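Local coordinates for protein beta-N-acetylhexosaminidase (Streptomyces plicatus, PDB 1JAK) that hydrolyses terminal N-acetylhexosamine residues from glycans as a family 20 glycoside hydrolase, probably by substrate-assisted catalysis on an alpha/beta barrel, at residues R58-Y63 with H121-L126; Y100-G105 with V109-R114. One frame throughout, in Å; residues are numbered along the deposited sequence.

Contact 1: R58-Y63 with H121-L126; sequences RRVGDY and HGVQTL
Y63 and Q124 make the one hydrogen bond between these two segments. The amide nitrogen Q124 NE2 donates to the phenol oxygen Y63 OH over 3.1 Å, and the bond is nearly straight, with 166° at the hydrogen. The tyrosine oxygen lies almost in the plane of the amide, where an N-H of NE2 points, while ring and amide planes stand 56° apart and the two side chains cross at about a right angle. Q124 reaches this position because its chain bends at chi2 (-50°), which brings the amide round toward the other helix. The opposite end of the same amide, OE1, accepts a hydrogen bond from R127 one turn farther on, so both ends of the group are engaged and its rotation is fixed. Tyrosine suits its place because its length spans the gap between the helices and its hydroxyl gives the buried amide a partner.

The segments belong to helices 55-72 and 116-129 of the family 20 domain 2. The axes of these short segments run in nearly the same direction and come within 10.9 Å of each other. At that spacing the direct contact between these turns is light.

Apolar packing supplies the rest. V123 meets both partners: its CG1 lies at the edge of the Y63 ring, near the ring plane, 3.9 Å from Y63 CE2, and its CG2 touches V60 CG1 at 4.1 Å, the two valines passing alongside each other, pointed opposite ways. V60 CG1 stands anti to its own nitrogen, which directs that methyl at V123. Compact branched residues fit here because neighbours share the space: V60 also packs on A116 and L119, V123 on L64 and L67, and the Y63 ring meets that of F120.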
ATOM      1  N   ARG A  58      15.552  -7.810  17.613  1.00 20.05           N
ATOM      2  CA  ARG A  58      15.798  -6.526  18.257  1.00 20.12           C
ATOM      3  C   ARG A  58      15.244  -5.384  17.419  1.00 18.08           C
ATOM      4  O   ARG A  58      14.804  -4.369  17.952  1.00 16.53           O
ATOM      5  CB  ARG A  58      17.297  -6.299  18.476  1.00 22.75           C
ATOM      6  CG  ARG A  58      17.907  -7.108  19.612  1.00 27.43           C
ATOM      7  CD  ARG A  58      19.249  -6.516  20.027  1.00 30.43           C
ATOM      8  NE  ARG A  58      19.864  -7.239  21.137  1.00 34.41           N
ATOM      9  CZ  ARG A  58      20.316  -8.486  21.057  1.00 35.84           C
ATOM     10  NH1 ARG A  58      20.221  -9.155  19.914  1.00 36.74           N
ATOM     11  NH2 ARG A  58      20.868  -9.066  22.115  1.00 35.88           N
ATOM     12  N   ARG A  59      15.271  -5.559  16.101  1.00 16.01           N
ATOM     13  CA  ARG A  59      14.776  -4.545  15.180  1.00 16.50           C
ATOM     14  C   ARG A  59      13.297  -4.270  15.418  1.00 13.73           C
ATOM     15  O   ARG A  59      12.866  -3.115  15.433  1.00 12.19           O
ATOM     16  CB  ARG A  59      14.996  -5.013  13.742  1.00 19.51           C
ATOM     17  CG  ARG A  59      14.830  -3.943  12.686  1.00 26.77           C
ATOM     18  CD  ARG A  59      16.029  -3.968  11.751  1.00 31.58           C
ATOM     19  NE  ARG A  59      16.352  -5.332  11.342  1.00 34.69           N
ATOM     20  CZ  ARG A  59      17.468  -5.679  10.710  1.00 37.22           C
ATOM     21  NH1 ARG A  59      18.376  -4.759  10.410  1.00 37.85           N
ATOM     22  NH2 ARG A  59      17.681  -6.949  10.386  1.00 37.80           N
ATOM     23  N   VAL A  60      12.518  -5.331  15.602  1.00 11.86           N
ATOM     24  CA  VAL A  60      11.089  -5.168  15.839  1.00 11.32           C
ATOM     25  C   VAL A  60      10.884  -4.600  17.239  1.00 10.91           C
ATOM     26  O   VAL A  60       9.967  -3.811  17.476  1.00  9.92           O
ATOM     27  CB  VAL A  60      10.336  -6.509  15.723  1.00 10.90           C
ATOM     28  CG1 VAL A  60       8.840  -6.280  15.920  1.00 11.76           C
ATOM     29  CG2 VAL A  60      10.606  -7.142  14.363  1.00 12.55           C
ATOM     30  N   GLY A  61      11.745  -5.012  18.166  1.00 11.12           N
ATOM     31  CA  GLY A  61      11.650  -4.518  19.528  1.00 10.73           C
ATOM     32  C   GLY A  61      11.896  -3.021  19.570  1.00 10.46           C
ATOM     33  O   GLY A  61      11.156  -2.280  20.223  1.00  9.60           O
ATOM     34  N   ASP A  62      12.934  -2.565  18.873  1.00 10.00           N
ATOM     35  CA  ASP A  62      13.248  -1.141  18.844  1.00 10.70           C
ATOM     36  C   ASP A  62      12.111  -0.369  18.185  1.00 10.02           C
ATOM     37  O   ASP A  62      11.794   0.747  18.588  1.00  9.83           O
ATOM     38  CB  ASP A  62      14.547  -0.872  18.073  1.00 13.87           C
ATOM     39  CG  ASP A  62      15.771  -1.447  18.758  1.00 17.82           C
ATOM     40  OD1 ASP A  62      15.791  -1.508  20.005  1.00 18.65           O
ATOM     41  OD2 ASP A  62      16.724  -1.821  18.043  1.00 21.06           O
ATOM     42  N   TYR A  63      11.509  -0.965  17.160  1.00  9.08           N
ATOM     43  CA  TYR A  63      10.399  -0.331  16.455  1.00  9.39           C
ATOM     44  C   TYR A  63       9.242  -0.093  17.422  1.00  9.19           C
ATOM     45  O   TYR A  63       8.639   0.984  17.448  1.00 10.62           O
ATOM     46  CB  TYR A  63       9.928  -1.225  15.307  1.00  9.65           C
ATOM     47  CG  TYR A  63       8.656  -0.750  14.646  1.00 10.40           C
ATOM     48  CD1 TYR A  63       8.672   0.295  13.721  1.00  9.97           C
ATOM     49  CD2 TYR A  63       7.428  -1.338  14.954  1.00  9.45           C
ATOM     50  CE1 TYR A  63       7.494   0.739  13.119  1.00 10.32           C
ATOM     51  CE2 TYR A  63       6.251  -0.900  14.364  1.00 10.65           C
ATOM     52  CZ  TYR A  63       6.289   0.135  13.449  1.00  9.40           C
ATOM     53  OH  TYR A  63       5.123   0.562  12.860  1.00 10.68           O
ATOM     54  N   HIS A 121       3.558  -7.527  12.550  1.00  8.92           N
ATOM     55  CA  HIS A 121       2.108  -7.474  12.417  1.00  8.80           C
ATOM     56  C   HIS A 121       1.455  -7.564  13.793  1.00  8.78           C
ATOM     57  O   HIS A 121       0.436  -6.922  14.044  1.00  8.30           O
ATOM     58  CB  HIS A 121       1.637  -8.600  11.497  1.00  8.78           C
ATOM     59  CG  HIS A 121       2.094  -8.436  10.081  1.00 10.24           C
ATOM     60  ND1 HIS A 121       2.253  -9.499   9.218  1.00  8.78           N
ATOM     61  CD2 HIS A 121       2.434  -7.328   9.379  1.00 11.19           C
ATOM     62  CE1 HIS A 121       2.675  -9.054   8.047  1.00 10.25           C
ATOM     63  NE2 HIS A 121       2.794  -7.740   8.118  1.00 10.75           N
ATOM     64  N   GLY A 122       2.051  -8.351  14.687  1.00  8.30           N
ATOM     65  CA  GLY A 122       1.507  -8.465  16.031  1.00  8.66           C
ATOM     66  C   GLY A 122       1.562  -7.111  16.718  1.00  8.32           C
ATOM     67  O   GLY A 122       0.668  -6.743  17.483  1.00  8.31           O
ATOM     68  N   VAL A 123       2.628  -6.367  16.443  1.00  8.04           N
ATOM     69  CA  VAL A 123       2.800  -5.036  17.014  1.00  7.71           C
ATOM     70  C   VAL A 123       1.700  -4.104  16.511  1.00  7.81           C
ATOM     71  O   VAL A 123       1.172  -3.297  17.270  1.00  7.25           O
ATOM     72  CB  VAL A 123       4.191  -4.450  16.653  1.00  7.96           C
ATOM     73  CG1 VAL A 123       4.225  -2.947  16.921  1.00  8.15           C
ATOM     74  CG2 VAL A 123       5.268  -5.143  17.483  1.00  8.87           C
ATOM     75  N   GLN A 124       1.340  -4.223  15.235  1.00  8.00           N
ATOM     76  CA  GLN A 124       0.293  -3.373  14.680  1.00  6.90           C
ATOM     77  C   GLN A 124      -1.036  -3.629  15.391  1.00  7.79           C
ATOM     78  O   GLN A 124      -1.862  -2.734  15.526  1.00  8.72           O
ATOM     79  CB  GLN A 124       0.135  -3.617  13.177  1.00  6.48           C
ATOM     80  CG  GLN A 124       1.398  -3.345  12.359  1.00  8.27           C
ATOM     81  CD  GLN A 124       2.024  -1.992  12.667  1.00  9.58           C
ATOM     82  OE1 GLN A 124       1.324  -1.013  12.926  1.00  6.99           O
ATOM     83  NE2 GLN A 124       3.350  -1.931  12.624  1.00  9.82           N
ATOM     84  N   THR A 125      -1.242  -4.861  15.838  1.00  8.48           N
ATOM     85  CA  THR A 125      -2.460  -5.194  16.560  1.00  8.53           C
ATOM     86  C   THR A 125      -2.367  -4.612  17.967  1.00  7.83           C
ATOM     87  O   THR A 125      -3.324  -4.023  18.475  1.00  8.52           O
ATOM     88  CB  THR A 125      -2.647  -6.717  16.637  1.00  7.93           C
ATOM     89  OG1 THR A 125      -2.976  -7.208  15.332  1.00  8.97           O
ATOM     90  CG2 THR A 125      -3.760  -7.083  17.619  1.00  9.12           C
ATOM     91  N   LEU A 126      -1.201  -4.766  18.587  1.00  8.43           N
ATOM     92  CA  LEU A 126      -0.987  -4.258  19.937  1.00  9.46           C
ATOM     93  C   LEU A 126      -1.256  -2.759  20.053  1.00  9.80           C
ATOM     94  O   LEU A 126      -1.871  -2.307  21.021  1.00  9.98           O
ATOM     95  CB  LEU A 126       0.444  -4.561  20.394  1.00  8.77           C
ATOM     96  CG  LEU A 126       0.849  -4.039  21.777  1.00 10.32           C
ATOM     97  CD1 LEU A 126      -0.068  -4.630  22.851  1.00  9.23           C
ATOM     98  CD2 LEU A 126       2.299  -4.417  22.052  1.00 10.46           C
TER

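Contact 2: Y100-G105 with V109-R114; sequences YRLDSG and VTITAR
T112, with R101 laid alongside it, has the most surface covered in this pairing. Their backbones form a hydrogen-bonded antiparallel pair: R101 N donates to T112 O over 2.8 Å, and T112 N returns a bond to R101 O. Above the backbone both side chains point the same way, and T112 OG1 sits over one face of the guanidinium, 3.7 Å from R101 NH2. This hydroxyl is hydrogen-bonded to R89 of the next strand; threonine suits the place, its beta-branch favouring the strand and its hydroxyl meeting R89.

R101 leaves the backbone extended (chi1 179°) and bends only at chi3 (76°), which turns NE toward D103, two residues along on the same face. The salt bridge from R101 NE to D103 OD2 measures 3.0 Å and enters the syn side of the carboxylate, tilted 24° from the guanidinium plane. NH1 is bonded to Y95, and D103 OD1 to T150. Replacing R101 with an alanine is likely to leave D103 OD2 without its positive mate and the hydroxyl side of T112 without its cover. A water links D103 OD2, T110 O and T112 OG1 across the strands.

The two strands are the arms of a beta hairpin in the mixed sheet of domain 2, where 145-153 pairs with the outer side of 100-105 and 86-90 with that of 108-113.

V109 lies on the other face, with L102, S104 and I111, opposite S104 in a non-hydrogen-bonded pair. Its CG2 rests 3.8 Å from S104 OG, whose polar partners are the carbonyls of V146 and A147, while CG1 approaches L102 CD2. Next along, L102 CG meets I111 CG1 at 4.1 Å. Branched aliphatic residues suit L102, V109 and I111, which are buried: helix 116-129 covers I111, and Y41 packs on V109.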
ATOM      1  N   TYR A 100       0.929 -14.474  13.476  1.00 10.42           N
ATOM      2  CA  TYR A 100       1.428 -14.386  14.845  1.00 10.66           C
ATOM      3  C   TYR A 100       0.340 -14.774  15.838  1.00 11.36           C
ATOM      4  O   TYR A 100      -0.831 -14.925  15.487  1.00 10.82           O
ATOM      5  CB  TYR A 100       1.836 -12.944  15.167  1.00 10.42           C
ATOM      6  CG  TYR A 100       0.646 -12.005  15.137  1.00 10.71           C
ATOM      7  CD1 TYR A 100       0.173 -11.494  13.927  1.00 10.95           C
ATOM      8  CD2 TYR A 100      -0.081 -11.723  16.296  1.00 10.62           C
ATOM      9  CE1 TYR A 100      -0.991 -10.741  13.869  1.00 10.33           C
ATOM     10  CE2 TYR A 100      -1.252 -10.967  16.250  1.00 10.00           C
ATOM     11  CZ  TYR A 100      -1.702 -10.484  15.029  1.00 10.66           C
ATOM     12  OH  TYR A 100      -2.873  -9.772  14.964  1.00 10.30           O
ATOM     13  N   ARG A 101       0.749 -14.928  17.091  1.00 12.11           N
ATOM     14  CA  ARG A 101      -0.180 -15.201  18.173  1.00 12.27           C
ATOM     15  C   ARG A 101       0.129 -14.105  19.183  1.00 11.77           C
ATOM     16  O   ARG A 101       1.293 -13.741  19.365  1.00 12.27           O
ATOM     17  CB  ARG A 101       0.057 -16.570  18.826  1.00 14.42           C
ATOM     18  CG  ARG A 101      -0.922 -16.823  19.972  1.00 17.93           C
ATOM     19  CD  ARG A 101      -0.852 -18.232  20.558  1.00 21.67           C
ATOM     20  NE  ARG A 101       0.300 -18.433  21.433  1.00 26.14           N
ATOM     21  CZ  ARG A 101       1.445 -18.993  21.053  1.00 28.22           C
ATOM     22  NH1 ARG A 101       1.603 -19.414  19.805  1.00 30.59           N
ATOM     23  NH2 ARG A 101       2.431 -19.144  21.930  1.00 29.82           N
ATOM     24  N   LEU A 102      -0.906 -13.550  19.803  1.00 11.87           N
ATOM     25  CA  LEU A 102      -0.714 -12.512  20.807  1.00 12.42           C
ATOM     26  C   LEU A 102      -1.453 -12.924  22.071  1.00 12.83           C
ATOM     27  O   LEU A 102      -2.679 -13.073  22.069  1.00 12.48           O
ATOM     28  CB  LEU A 102      -1.238 -11.158  20.307  1.00 11.93           C
ATOM     29  CG  LEU A 102      -1.002  -9.941  21.218  1.00 11.45           C
ATOM     30  CD1 LEU A 102      -1.097  -8.660  20.394  1.00 11.10           C
ATOM     31  CD2 LEU A 102      -2.015  -9.922  22.358  1.00 11.14           C
ATOM     32  N   ASP A 103      -0.698 -13.131  23.145  1.00 13.55           N
ATOM     33  CA  ASP A 103      -1.276 -13.514  24.427  1.00 13.99           C
ATOM     34  C   ASP A 103      -1.159 -12.323  25.370  1.00 13.77           C
ATOM     35  O   ASP A 103      -0.107 -11.688  25.447  1.00 14.29           O
ATOM     36  CB  ASP A 103      -0.527 -14.718  25.006  1.00 14.38           C
ATOM     37  CG  ASP A 103      -0.617 -15.945  24.119  1.00 17.06           C
ATOM     38  OD1 ASP A 103      -1.747 -16.381  23.819  1.00 19.07           O
ATOM     39  OD2 ASP A 103       0.441 -16.478  23.724  1.00 18.39           O
ATOM     40  N   SER A 104      -2.241 -12.015  26.080  1.00 12.65           N
ATOM     41  CA  SER A 104      -2.251 -10.885  27.001  1.00 14.13           C
ATOM     42  C   SER A 104      -2.874 -11.220  28.350  1.00 14.42           C
ATOM     43  O   SER A 104      -3.923 -11.855  28.422  1.00 15.42           O
ATOM     44  CB  SER A 104      -3.010  -9.710  26.380  1.00 13.89           C
ATOM     45  OG  SER A 104      -3.114  -8.634  27.297  1.00 13.37           O
ATOM     46  N   GLY A 105      -2.220 -10.768  29.414  1.00 14.83           N
ATOM     47  CA  GLY A 105      -2.710 -11.015  30.756  1.00 15.62           C
ATOM     48  C   GLY A 105      -1.810 -10.345  31.776  1.00 16.17           C
ATOM     49  O   GLY A 105      -0.833  -9.698  31.405  1.00 14.82           O
ATOM     50  N   VAL A 109       2.462  -9.410  27.963  1.00 13.43           N
ATOM     51  CA  VAL A 109       1.982  -9.591  26.599  1.00 13.45           C
ATOM     52  C   VAL A 109       3.078 -10.303  25.827  1.00 13.30           C
ATOM     53  O   VAL A 109       4.240  -9.894  25.861  1.00 13.83           O
ATOM     54  CB  VAL A 109       1.680  -8.242  25.905  1.00 13.48           C
ATOM     55  CG1 VAL A 109       1.432  -8.465  24.417  1.00 15.18           C
ATOM     56  CG2 VAL A 109       0.456  -7.600  26.537  1.00 15.64           C
ATOM     57  N   THR A 110       2.710 -11.384  25.151  1.00 12.85           N
ATOM     58  CA  THR A 110       3.670 -12.136  24.366  1.00 12.58           C
ATOM     59  C   THR A 110       3.192 -12.264  22.931  1.00 12.23           C
ATOM     60  O   THR A 110       2.070 -12.703  22.677  1.00 12.29           O
ATOM     61  CB  THR A 110       3.884 -13.551  24.930  1.00 14.79           C
ATOM     62  OG1 THR A 110       4.394 -13.461  26.265  1.00 15.26           O
ATOM     63  CG2 THR A 110       4.875 -14.324  24.067  1.00 14.90           C
ATOM     64  N   ILE A 111       4.047 -11.858  22.001  1.00 11.25           N
ATOM     65  CA  ILE A 111       3.740 -11.960  20.581  1.00 10.81           C
ATOM     66  C   ILE A 111       4.691 -13.012  20.032  1.00 11.56           C
ATOM     67  O   ILE A 111       5.910 -12.861  20.108  1.00 11.06           O
ATOM     68  CB  ILE A 111       3.969 -10.623  19.852  1.00 10.86           C
ATOM     69  CG1 ILE A 111       2.979  -9.578  20.375  1.00 10.78           C
ATOM     70  CG2 ILE A 111       3.796 -10.812  18.343  1.00 11.92           C
ATOM     71  CD1 ILE A 111       3.188  -8.186  19.804  1.00 11.14           C
ATOM     72  N   THR A 112       4.124 -14.088  19.498  1.00 10.88           N
ATOM     73  CA  THR A 112       4.918 -15.179  18.952  1.00 11.86           C
ATOM     74  C   THR A 112       4.684 -15.315  17.452  1.00 11.15           C
ATOM     75  O   THR A 112       3.552 -15.213  16.986  1.00 11.28           O
ATOM     76  CB  THR A 112       4.548 -16.516  19.628  1.00 13.65           C
ATOM     77  OG1 THR A 112       4.696 -16.393  21.049  1.00 13.84           O
ATOM     78  CG2 THR A 112       5.446 -17.633  19.123  1.00 14.90           C
ATOM     79  N   ALA A 113       5.756 -15.548  16.704  1.00 11.82           N
ATOM     80  CA  ALA A 113       5.657 -15.702  15.254  1.00 12.87           C
ATOM     81  C   ALA A 113       6.836 -16.504  14.719  1.00 13.89           C
ATOM     82  O   ALA A 113       7.811 -16.738  15.434  1.00 14.47           O
ATOM     83  CB  ALA A 113       5.614 -14.333  14.588  1.00 11.70           C
ATOM     84  N   ARG A 114       6.749 -16.923  13.459  1.00 13.76           N
ATOM     85  CA  ARG A 114       7.830 -17.682  12.848  1.00 16.14           C
ATOM     86  C   ARG A 114       8.875 -16.725  12.288  1.00 16.40           C
ATOM     87  O   ARG A 114      10.068 -17.025  12.289  1.00 17.25           O
ATOM     88  CB  ARG A 114       7.298 -18.572  11.720  1.00 17.68           C
ATOM     89  CG  ARG A 114       6.271 -19.602  12.161  1.00 22.00           C
ATOM     90  CD  ARG A 114       5.776 -20.416  10.971  1.00 25.11           C
ATOM     91  NE  ARG A 114       6.827 -21.256  10.403  1.00 28.50           N
ATOM     92  CZ  ARG A 114       7.282 -22.369  10.971  1.00 31.74           C
ATOM     93  NH1 ARG A 114       6.775 -22.784  12.125  1.00 33.31           N
ATOM     94  NH2 ARG A 114       8.248 -23.068  10.390  1.00 33.43           N
TER
HETATM   95  O   HOH W   1       2.150 -15.438  21.996  1.00 15.43           O

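Overall arrangement
After three short strands near the N terminus the chain enters helix 55-72, which holds 58-63, then passes through strands 78-79 and 86-90 to the hairpin. Contact 2 closes a very short loop, only three residues separating 100-105 from 109-114. Strand 108-113 leads directly into helix 116-129, where 121-126 meets 58-63 and contact 1 closes a much longer loop; contact 2 lies wholly within it, without crossing. The centres are about 11 Å apart, and the two contacts touch: Y100 OH and T125 OG1 probably share a hydrogen bond, and I111 CD1 packs on the backbone of G122 and V123. Together they tie the helix pair to the sheet of domain 2.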